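PDB 3OOS: Alpha/beta hydrolase family protein from Bacillus anthracis, which probably acts as a hydrolase of the alpha/beta fold family on a substrate not yet identified. Local coordinates for residues 40-45 and 94-99; 24-29 and 44-49; 253-258 and 264-269. All coordinates share one frame; numbering follows the deposited sequence.

Contact 1 (40-45 and 94-99). With SO4 (sulfate ion), chain B.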
loop_
_atom_site.group_PDB
_atom_site.type_symbol
_atom_site.label_atom_id
_atom_site.label_comp_id
_atom_site.label_asym_id
_atom_site.label_seq_id
_atom_site.Cartn_x
_atom_site.Cartn_y
_atom_site.Cartn_z
ATOM N N ASN A 40 -2.817 -6.295 -9.731
ATOM C CA ASN A 40 -3.291 -5.169 -8.946
ATOM C C ASN A 40 -3.048 -3.861 -9.693
ATOM O O ASN A 40 -2.019 -3.703 -10.344
ATOM C CB ASN A 40 -2.576 -5.167 -7.589
ATOM C CG ASN A 40 -2.881 -3.939 -6.773
ATOM O OD1 ASN A 40 -2.088 -3.000 -6.738
ATOM N ND2 ASN A 40 -4.038 -3.931 -6.120
ATOM N N THR A 41 -3.991 -2.927 -9.586
ATOM C CA THR A 41 -3.954 -1.701 -10.393
ATOM C C THR A 41 -2.893 -0.685 -9.955
ATOM O O THR A 41 -2.494 0.167 -10.748
ATOM C CB THR A 41 -5.333 -1.016 -10.470
ATOM O OG1 THR A 41 -5.851 -0.837 -9.150
ATOM C CG2 THR A 41 -6.304 -1.851 -11.292
ATOM N N PHE A 42 -2.446 -0.773 -8.703
ATOM C CA PHE A 42 -1.296 0.009 -8.247
ATOM C C PHE A 42 0.012 -0.613 -8.747
ATOM O O PHE A 42 0.905 0.100 -9.217
ATOM C CB PHE A 42 -1.299 0.158 -6.719
ATOM C CG PHE A 42 0.011 0.622 -6.144
ATOM C CD1 PHE A 42 0.467 1.921 -6.359
ATOM C CD2 PHE A 42 0.784 -0.241 -5.372
ATOM C CE1 PHE A 42 1.683 2.345 -5.824
ATOM C CE2 PHE A 42 1.997 0.172 -4.834
ATOM C CZ PHE A 42 2.450 1.471 -5.059
ATOM N N ALA A 43 0.116 -1.938 -8.653
ATOM C CA ALA A 43 1.319 -2.657 -9.083
ATOM C C ALA A 43 1.517 -2.642 -10.598
ATOM O O ALA A 43 2.647 -2.538 -11.076
ATOM C CB ALA A 43 1.297 -4.102 -8.561
ATOM N N ASN A 44 0.418 -2.725 -11.345
ATOM C CA ASN A 44 0.492 -2.946 -12.793
ATOM C C ASN A 44 1.292 -1.915 -13.600
ATOM O O ASN A 44 2.087 -2.307 -14.455
ATOM C CB ASN A 44 -0.904 -3.158 -13.398
ATOM C CG ASN A 44 -0.868 -3.981 -14.675
ATOM O OD1 ASN A 44 -1.565 -3.677 -15.646
ATOM N ND2 ASN A 44 -0.057 -5.028 -14.683
ATOM N N PRO A 45 1.107 -0.600 -13.334
ATOM C CA PRO A 45 1.892 0.372 -14.107
ATOM C C PRO A 45 3.403 0.185 -13.968
ATOM O O PRO A 45 4.151 0.488 -14.898
ATOM C CB PRO A 45 1.465 1.719 -13.512
ATOM C CG PRO A 45 0.084 1.475 -13.030
ATOM C CD PRO A 45 0.105 0.074 -12.485
ATOM N N GLY A 94 13.675 -2.484 -5.143
ATOM C CA GLY A 94 12.844 -1.345 -4.773
ATOM C C GLY A 94 11.642 -1.833 -3.990
ATOM O O GLY A 94 11.289 -3.013 -4.050
ATOM N N PHE A 95 11.029 -0.933 -3.230
ATOM C CA PHE A 95 9.746 -1.234 -2.616
ATOM C C PHE A 95 8.750 -0.122 -2.896
ATOM O O PHE A 95 9.048 1.050 -2.686
ATOM C CB PHE A 95 9.853 -1.469 -1.104
ATOM C CG PHE A 95 8.550 -1.907 -0.486
ATOM C CD1 PHE A 95 8.234 -3.256 -0.388
ATOM C CD2 PHE A 95 7.611 -0.967 -0.066
ATOM C CE1 PHE A 95 7.012 -3.665 0.159
ATOM C CE2 PHE A 95 6.386 -1.365 0.477
ATOM C CZ PHE A 95 6.088 -2.717 0.589
ATOM N N ALA A 96 7.565 -0.511 -3.356
ATOM C CA ALA A 96 6.490 0.428 -3.635
ATOM C C ALA A 96 5.230 0.038 -2.872
ATOM O O ALA A 96 4.809 -1.122 -2.889
ATOM C CB ALA A 96 6.212 0.492 -5.136
ATOM N N GLY A 97 4.634 1.017 -2.202
ATOM C CA GLY A 97 3.406 0.792 -1.449
ATOM C C GLY A 97 2.502 2.007 -1.455
ATOM O O GLY A 97 2.973 3.150 -1.527
ATOM N N HIS A 98 1.201 1.749 -1.371
ATOM C CA HIS A 98 0.183 2.796 -1.364
ATOM C C HIS A 98 -0.645 2.748 -0.086
ATOM O O HIS A 98 -1.077 1.673 0.347
ATOM C CB HIS A 98 -0.730 2.659 -2.586
ATOM C CG HIS A 98 -1.718 3.774 -2.720
ATOM N ND1 HIS A 98 -1.357 5.035 -3.144
ATOM C CD2 HIS A 98 -3.047 3.827 -2.470
ATOM C CE1 HIS A 98 -2.423 5.815 -3.153
ATOM N NE2 HIS A 98 -3.462 5.107 -2.746
ATOM N N SER A 99 -0.859 3.927 0.499
ATOM C CA SER A 99 -1.664 4.110 1.715
ATOM C C SER A 99 -1.030 3.352 2.882
ATOM O O SER A 99 0.108 3.654 3.238
ATOM C CB SER A 99 -3.134 3.755 1.466
ATOM O OG SER A 99 -3.960 4.294 2.484
HETATM S S SO4 B . -5.827 1.377 2.618
HETATM O O1 SO4 B . -6.652 1.028 3.770
HETATM O O2 SO4 B . -6.148 2.732 2.191
HETATM O O3 SO4 B . -4.420 1.271 2.985
HETATM O O4 SO4 B . -6.111 0.443 1.529
#
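The Phe42 ring lies against the end of strand 93-98, with one face under the methylene of His98. His98 CB stands 3.9 Å from the centroid of the Phe42 ring and only 7° off the ring normal, which defines a CH-pi contact. The two aromatic rings themselves meet obliquely, their planes 39° apart, so the packing rests on the methylene and not on a ring stack. At its edge the Phe42 ring meets backbone: Phe42 CZ is 3.6 Å from Gly97 N, while Phe42 CE2 comes within 3.7 Å of Ala96 O. The Ala96 methyl adds a small apolar contact to CZ. Phe42 CB points toward the strand, and with CG anti to the backbone N (chi1 165°) the ring continues that way.

The backbone carrying Phe42 is shaped by Asn40, whose OD1 accepts from two amides, Phe42 N at 3.0 Å and Ala43 N at 3.1 Å, an Asx turn widened into an Asx motif. The first donor sits well above the carbonyl plane, the second much nearer to it. His98 turns its imidazole away to Tyr227 OH and His260 O.

One residue past His98, Ser99 OG donates to O2 of a sulfate at 2.7 Å; the ion, probably from the crystallisation liquor, is also bound by His30, Tyr32 and the Ala100 amide. Ser99 has the positive phi expected of a nucleophile elbow; with Gly97 and Gly101 it fits the GxSxG pattern of alpha/beta hydrolases, in which this serine would probably be the nucleophile.

Contact 2 (24-29 and 44-49); sequences PPLCVT and NPFTDH
Pro24 meets His49 through its ring: Pro24 CD lies 3.4 Å from His49 O, a van der Waals approach of a methylene to a backbone carbonyl where the contact is more open to solvent. The imidazole of His49 takes another course, and its side chain packs on Asn275 of helix 267-276.

Two residues on, Leu26 makes the apolar part of the contact. Leu26 CD2 is 3.6 Å from Phe46 CD1, and it touches Phe46 CB and CG at about the same separation, so one methyl rests at the root of the aromatic side chain. It approaches the ring at a slant. Leu26 has CG anti to its backbone N (chi1 -179°), whereas Phe46 has CG anti to its carbonyl carbon (chi1 -67°); with both CB atoms directed across the gap, the two side chains converge.

Strand 25-28 is an inner strand of the mixed alpha/beta hydrolase sheet, between 51-55 and 93-98, and the turns of 44-49 cover one face of it just before the chain enters 51-55. Phe46 also packs on Val52, on Val274 of helix 267-276, and edge-to-face on Phe42.

Farther along, Val28 has its CB directed toward the same side as that of Leu26 and packs on Phe42 and Val52. The covering turns are secured internally at Asn44 O, which accepts from Thr47 N at 3.0 Å and from Thr47 OG1 at 2.6 Å, the hydroxyl lying in the carbonyl plane.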
loop_
_atom_site.group_PDB
_atom_site.type_symbol
_atom_site.label_atom_id
_atom_site.label_comp_id
_atom_site.label_asym_id
_atom_site.label_seq_id
_atom_site.Cartn_x
_atom_site.Cartn_y
_atom_site.Cartn_z
ATOM N N PRO A 24 14.585 -3.792 -13.449
ATOM C CA PRO A 24 15.045 -3.892 -12.062
ATOM C C PRO A 24 13.940 -4.446 -11.161
ATOM O O PRO A 24 12.761 -4.198 -11.429
ATOM C CB PRO A 24 15.348 -2.443 -11.686
ATOM C CG PRO A 24 15.598 -1.753 -12.980
ATOM C CD PRO A 24 14.714 -2.419 -13.977
ATOM N N PRO A 25 14.314 -5.201 -10.112
ATOM C CA PRO A 25 13.306 -5.791 -9.235
ATOM C C PRO A 25 12.617 -4.761 -8.349
ATOM O O PRO A 25 13.262 -3.855 -7.812
ATOM C CB PRO A 25 14.107 -6.796 -8.395
ATOM C CG PRO A 25 15.509 -6.270 -8.408
ATOM C CD PRO A 25 15.682 -5.624 -9.753
ATOM N N LEU A 26 11.302 -4.908 -8.224
ATOM C CA LEU A 26 10.496 -4.042 -7.381
ATOM C C LEU A 26 9.500 -4.898 -6.613
ATOM O O LEU A 26 8.687 -5.603 -7.212
ATOM C CB LEU A 26 9.755 -3.001 -8.225
ATOM C CG LEU A 26 8.881 -2.001 -7.465
ATOM C CD1 LEU A 26 9.750 -0.973 -6.755
ATOM C CD2 LEU A 26 7.925 -1.309 -8.417
ATOM N N CYS A 27 9.584 -4.837 -5.290
ATOM C CA CYS A 27 8.623 -5.494 -4.418
ATOM C C CYS A 27 7.425 -4.576 -4.191
ATOM O O CYS A 27 7.588 -3.391 -3.896
ATOM C CB CYS A 27 9.281 -5.852 -3.081
ATOM S SG CYS A 27 8.199 -6.667 -1.897
ATOM N N VAL A 28 6.226 -5.126 -4.356
ATOM C CA VAL A 28 4.988 -4.401 -4.074
ATOM C C VAL A 28 4.120 -5.252 -3.163
ATOM O O VAL A 28 3.908 -6.434 -3.426
ATOM C CB VAL A 28 4.183 -4.074 -5.362
ATOM C CG1 VAL A 28 2.813 -3.465 -5.012
ATOM C CG2 VAL A 28 4.972 -3.143 -6.275
ATOM N N THR A 29 3.626 -4.650 -2.090
ATOM C CA THR A 29 2.631 -5.310 -1.253
ATOM C C THR A 29 1.811 -4.265 -0.507
ATOM O O THR A 29 2.018 -3.064 -0.687
ATOM C CB THR A 29 3.265 -6.382 -0.304
ATOM O OG1 THR A 29 2.243 -7.254 0.196
ATOM C CG2 THR A 29 4.014 -5.743 0.856
ATOM N N ASN A 44 0.418 -2.725 -11.345
ATOM C CA ASN A 44 0.492 -2.946 -12.793
ATOM C C ASN A 44 1.292 -1.915 -13.600
ATOM O O ASN A 44 2.087 -2.307 -14.455
ATOM C CB ASN A 44 -0.904 -3.158 -13.398
ATOM C CG ASN A 44 -0.868 -3.981 -14.675
ATOM O OD1 ASN A 44 -1.565 -3.677 -15.646
ATOM N ND2 ASN A 44 -0.057 -5.028 -14.683
ATOM N N PRO A 45 1.107 -0.600 -13.334
ATOM C CA PRO A 45 1.892 0.372 -14.107
ATOM C C PRO A 45 3.403 0.185 -13.968
ATOM O O PRO A 45 4.151 0.488 -14.898
ATOM C CB PRO A 45 1.465 1.719 -13.512
ATOM C CG PRO A 45 0.084 1.475 -13.030
ATOM C CD PRO A 45 0.105 0.074 -12.485
ATOM N N PHE A 46 3.848 -0.327 -12.825
ATOM C CA PHE A 46 5.275 -0.546 -12.606
ATOM C C PHE A 46 5.864 -1.640 -13.498
ATOM O O PHE A 46 7.063 -1.628 -13.778
ATOM C CB PHE A 46 5.554 -0.819 -11.126
ATOM C CG PHE A 46 5.295 0.367 -10.250
ATOM C CD1 PHE A 46 6.247 1.378 -10.128
ATOM C CD2 PHE A 46 4.089 0.492 -9.568
ATOM C CE1 PHE A 46 6.006 2.489 -9.323
ATOM C CE2 PHE A 46 3.834 1.605 -8.768
ATOM C CZ PHE A 46 4.796 2.605 -8.645
ATOM N N THR A 47 5.014 -2.557 -13.963
ATOM C CA THR A 47 5.460 -3.676 -14.805
ATOM C C THR A 47 5.952 -3.243 -16.188
ATOM O O THR A 47 6.584 -4.031 -16.893
ATOM C CB THR A 47 4.367 -4.763 -14.979
ATOM O OG1 THR A 47 3.288 -4.247 -15.771
ATOM C CG2 THR A 47 3.843 -5.219 -13.627
ATOM N N ASP A 48 5.666 -1.998 -16.567
ATOM C CA ASP A 48 6.200 -1.427 -17.804
ATOM C C ASP A 48 7.713 -1.179 -17.730
ATOM O O ASP A 48 8.372 -1.072 -18.766
ATOM C CB ASP A 48 5.475 -0.118 -18.165
ATOM C CG ASP A 48 4.052 -0.342 -18.681
ATOM O OD1 ASP A 48 3.701 -1.480 -19.061
ATOM O OD2 ASP A 48 3.279 0.641 -18.721
ATOM N N HIS A 49 8.259 -1.094 -16.514
ATOM C CA HIS A 49 9.672 -0.719 -16.326
ATOM C C HIS A 49 10.433 -1.543 -15.289
ATOM O O HIS A 49 11.662 -1.458 -15.201
ATOM C CB HIS A 49 9.786 0.769 -15.982
ATOM C CG HIS A 49 9.254 1.674 -17.047
ATOM N ND1 HIS A 49 9.909 1.881 -18.243
ATOM C CD2 HIS A 49 8.122 2.414 -17.105
ATOM C CE1 HIS A 49 9.209 2.718 -18.986
ATOM N NE2 HIS A 49 8.120 3.057 -18.319
#

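Contact 3 (253-258 and 264-269)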
loop_
_atom_site.group_PDB
_atom_site.type_symbol
_atom_site.label_atom_id
_atom_site.label_comp_id
_atom_site.label_asym_id
_atom_site.label_seq_id
_atom_site.Cartn_x
_atom_site.Cartn_y
_atom_site.Cartn_z
ATOM N N THR A 253 5.403 14.174 -5.842
ATOM C CA THR A 253 4.597 14.307 -7.055
ATOM C C THR A 253 3.130 14.439 -6.678
ATOM O O THR A 253 2.569 13.570 -6.006
ATOM C CB THR A 253 4.799 13.107 -8.006
ATOM O OG1 THR A 253 6.191 12.978 -8.320
ATOM C CG2 THR A 253 4.009 13.296 -9.301
ATOM N N LYS A 254 2.518 15.537 -7.113
ATOM C CA LYS A 254 1.127 15.828 -6.797
ATOM C C LYS A 254 0.221 15.408 -7.942
ATOM O O LYS A 254 0.470 15.749 -9.100
ATOM C CB LYS A 254 0.958 17.320 -6.519
ATOM C CG LYS A 254 -0.394 17.706 -5.955
ATOM C CD LYS A 254 -0.401 19.174 -5.570
ATOM C CE LYS A 254 -1.472 19.461 -4.542
ATOM N NZ LYS A 254 -1.442 20.886 -4.106
ATOM N N PHE A 255 -0.825 14.663 -7.614
ATOM C CA PHE A 255 -1.818 14.274 -8.601
ATOM C C PHE A 255 -3.063 15.136 -8.401
ATOM O O PHE A 255 -3.870 14.911 -7.498
ATOM C CB PHE A 255 -2.085 12.766 -8.529
ATOM C CG PHE A 255 -0.967 11.935 -9.100
ATOM C CD1 PHE A 255 -0.980 11.556 -10.440
ATOM C CD2 PHE A 255 0.114 11.550 -8.307
ATOM C CE1 PHE A 255 0.060 10.794 -10.979
ATOM C CE2 PHE A 255 1.158 10.791 -8.838
ATOM C CZ PHE A 255 1.129 10.412 -10.177
ATOM N N GLU A 256 -3.176 16.152 -9.252
ATOM C CA GLU A 256 -4.138 17.242 -9.074
ATOM C C GLU A 256 -5.591 16.817 -9.268
ATOM O O GLU A 256 -6.497 17.432 -8.703
ATOM C CB GLU A 256 -3.813 18.395 -10.036
ATOM C CG GLU A 256 -2.341 18.822 -10.079
ATOM C CD GLU A 256 -1.934 19.743 -8.940
ATOM O OE1 GLU A 256 -2.809 20.168 -8.156
ATOM O OE2 GLU A 256 -0.723 20.052 -8.834
ATOM N N GLU A 257 -5.806 15.771 -10.064
ATOM C CA GLU A 257 -7.160 15.313 -10.374
ATOM C C GLU A 257 -7.447 13.939 -9.780
ATOM O O GLU A 257 -8.212 13.144 -10.338
ATOM C CB GLU A 257 -7.396 15.308 -11.885
ATOM C CG GLU A 257 -7.858 16.640 -12.442
ATOM C CD GLU A 257 -8.276 16.532 -13.890
ATOM O OE1 GLU A 257 -9.497 16.536 -14.159
ATOM O OE2 GLU A 257 -7.386 16.420 -14.758
ATOM N N SER A 258 -6.842 13.672 -8.626
ATOM C CA SER A 258 -6.989 12.382 -7.964
ATOM C C SER A 258 -7.388 12.529 -6.509
ATOM O O SER A 258 -7.014 13.499 -5.839
ATOM C CB SER A 258 -5.676 11.585 -8.033
ATOM O OG SER A 258 -5.320 11.270 -9.368
ATOM N N VAL A 264 -4.959 4.858 -11.169
ATOM C CA VAL A 264 -6.072 4.679 -12.117
ATOM C C VAL A 264 -6.862 5.961 -12.423
ATOM O O VAL A 264 -7.597 6.017 -13.415
ATOM C CB VAL A 264 -7.053 3.546 -11.696
ATOM C CG1 VAL A 264 -6.408 2.187 -11.883
ATOM C CG2 VAL A 264 -7.547 3.732 -10.260
ATOM N N GLU A 265 -6.703 6.988 -11.593
ATOM C CA GLU A 265 -7.415 8.252 -11.811
ATOM C C GLU A 265 -6.706 9.145 -12.827
ATOM O O GLU A 265 -7.347 9.931 -13.528
ATOM C CB GLU A 265 -7.614 9.005 -10.496
ATOM C CG GLU A 265 -8.488 8.272 -9.494
ATOM C CD GLU A 265 -8.720 9.084 -8.247
ATOM O OE1 GLU A 265 -9.543 10.018 -8.289
ATOM O OE2 GLU A 265 -8.065 8.800 -7.227
ATOM N N GLU A 266 -5.382 9.026 -12.883
ATOM C CA GLU A 266 -4.555 9.795 -13.816
ATOM C C GLU A 266 -3.499 8.867 -14.397
ATOM O O GLU A 266 -2.312 8.976 -14.081
ATOM C CB GLU A 266 -3.890 10.979 -13.107
ATOM C CG GLU A 266 -4.861 12.049 -12.632
ATOM C CD GLU A 266 -4.161 13.215 -11.976
ATOM O OE1 GLU A 266 -3.389 13.915 -12.665
ATOM O OE2 GLU A 266 -4.390 13.437 -10.769
ATOM N N ILE A 267 -3.949 7.954 -15.252
ATOM C CA ILE A 267 -3.109 6.864 -15.756
ATOM C C ILE A 267 -1.862 7.355 -16.501
ATOM O O ILE A 267 -0.755 6.874 -16.237
ATOM C CB ILE A 267 -3.939 5.862 -16.612
ATOM C CG1 ILE A 267 -4.915 5.087 -15.714
ATOM C CG2 ILE A 267 -3.025 4.893 -17.363
ATOM C CD1 ILE A 267 -5.976 4.290 -16.462
ATOM N N ASP A 268 -2.039 8.318 -17.408
ATOM C CA ASP A 268 -0.916 8.862 -18.180
ATOM C C ASP A 268 0.135 9.508 -17.287
ATOM O O ASP A 268 1.330 9.248 -17.444
ATOM C CB ASP A 268 -1.396 9.869 -19.231
ATOM C CG ASP A 268 -2.126 9.210 -20.394
ATOM O OD1 ASP A 268 -2.000 7.978 -20.582
ATOM O OD2 ASP A 268 -2.820 9.940 -21.138
ATOM N N LYS A 269 -0.308 10.348 -16.352
ATOM C CA LYS A 269 0.618 11.001 -15.428
ATOM C C LYS A 269 1.290 9.994 -14.490
ATOM O O LYS A 269 2.478 10.130 -14.181
ATOM C CB LYS A 269 -0.072 12.114 -14.637
ATOM C CG LYS A 269 0.884 12.919 -13.762
ATOM C CD LYS A 269 0.223 14.154 -13.185
ATOM C CE LYS A 269 1.125 14.813 -12.154
ATOM N NZ LYS A 269 0.698 16.212 -11.852
HETATM O O HOH W 1 -2.102 16.023 -11.834
HETATM O O HOH W 2 1.462 18.424 -10.204
HETATM O O HOH W 3 -9.264 11.854 -12.467
#
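A type I beta turn, Phe255 to Ser258, starts at the last residue of strand 250-255, an edge strand of the sheet, and is held by the carboxylate of Glu266, the residue at the junction of helices 262-265 and 267-276. Glu266 OE2 accepts two hydrogen bonds from the turn. Glu257 N reaches it at 2.8 Å with an N-H...O angle of 140°, coming from above the carboxylate plane, and Ser258 OG donates to the same OE2 at 2.7 Å on the anti side, a little out of that plane. The other oxygen, Glu266 OE1, takes a bond from a water oxygen 2.6 Å away, which in turn accepts from Glu256 N and Lys269 NZ. Both carboxylate oxygens are thus engaged, which fixes the rotation of the group.

This is the end of the alpha/beta hydrolase sheet, where the chain leaves its last strand and, after a short loop, enters the C-terminal helices that pack back on it. Lys269 spans the gap with an extended chain, all its torsions near 180°. Lys269 NZ donates to Lys254 O at 2.8 Å, almost in line with the carbonyl bond. On the way the aliphatic part crosses the Phe255 ring: Lys269 CG is 3.6 Å from Phe255 CE1, and CE lies over one face, displaced toward the rim. The ammonium is too distant from the ring for more than a weak cation-pi attraction. Glu266 CD lies in the ring plane at the edge, its carboxylate turned 79° to the ring. Glu265 CB packs 3.4 Å from Ser258 OG, and its carboxylate bonds to Asn259 N, Asn261 N and Tyr178 N.

All three contacts bear on one mixed beta sheet, but at different places across it. Contacts 1 and 2 are neighbours, their centres 7 Å apart: they share Asn44 and Pro45, and strands 93-98 and 25-28 pair through Gly94 O to Cys27 N and Ala96 N to Cys27 O. The loop before strand 51-55 thus covers two adjacent inner strands. Contact 3 lies on edge strand 250-255, its centre 14 Å from that of contact 1 and 18 Å from that of contact 2. It opens after both have closed along the chain, yet it touches contact 1 where Thr41 CB packs on Val264 CG1, bringing the C-terminal helices beside the loop near the putative nucleophile turn.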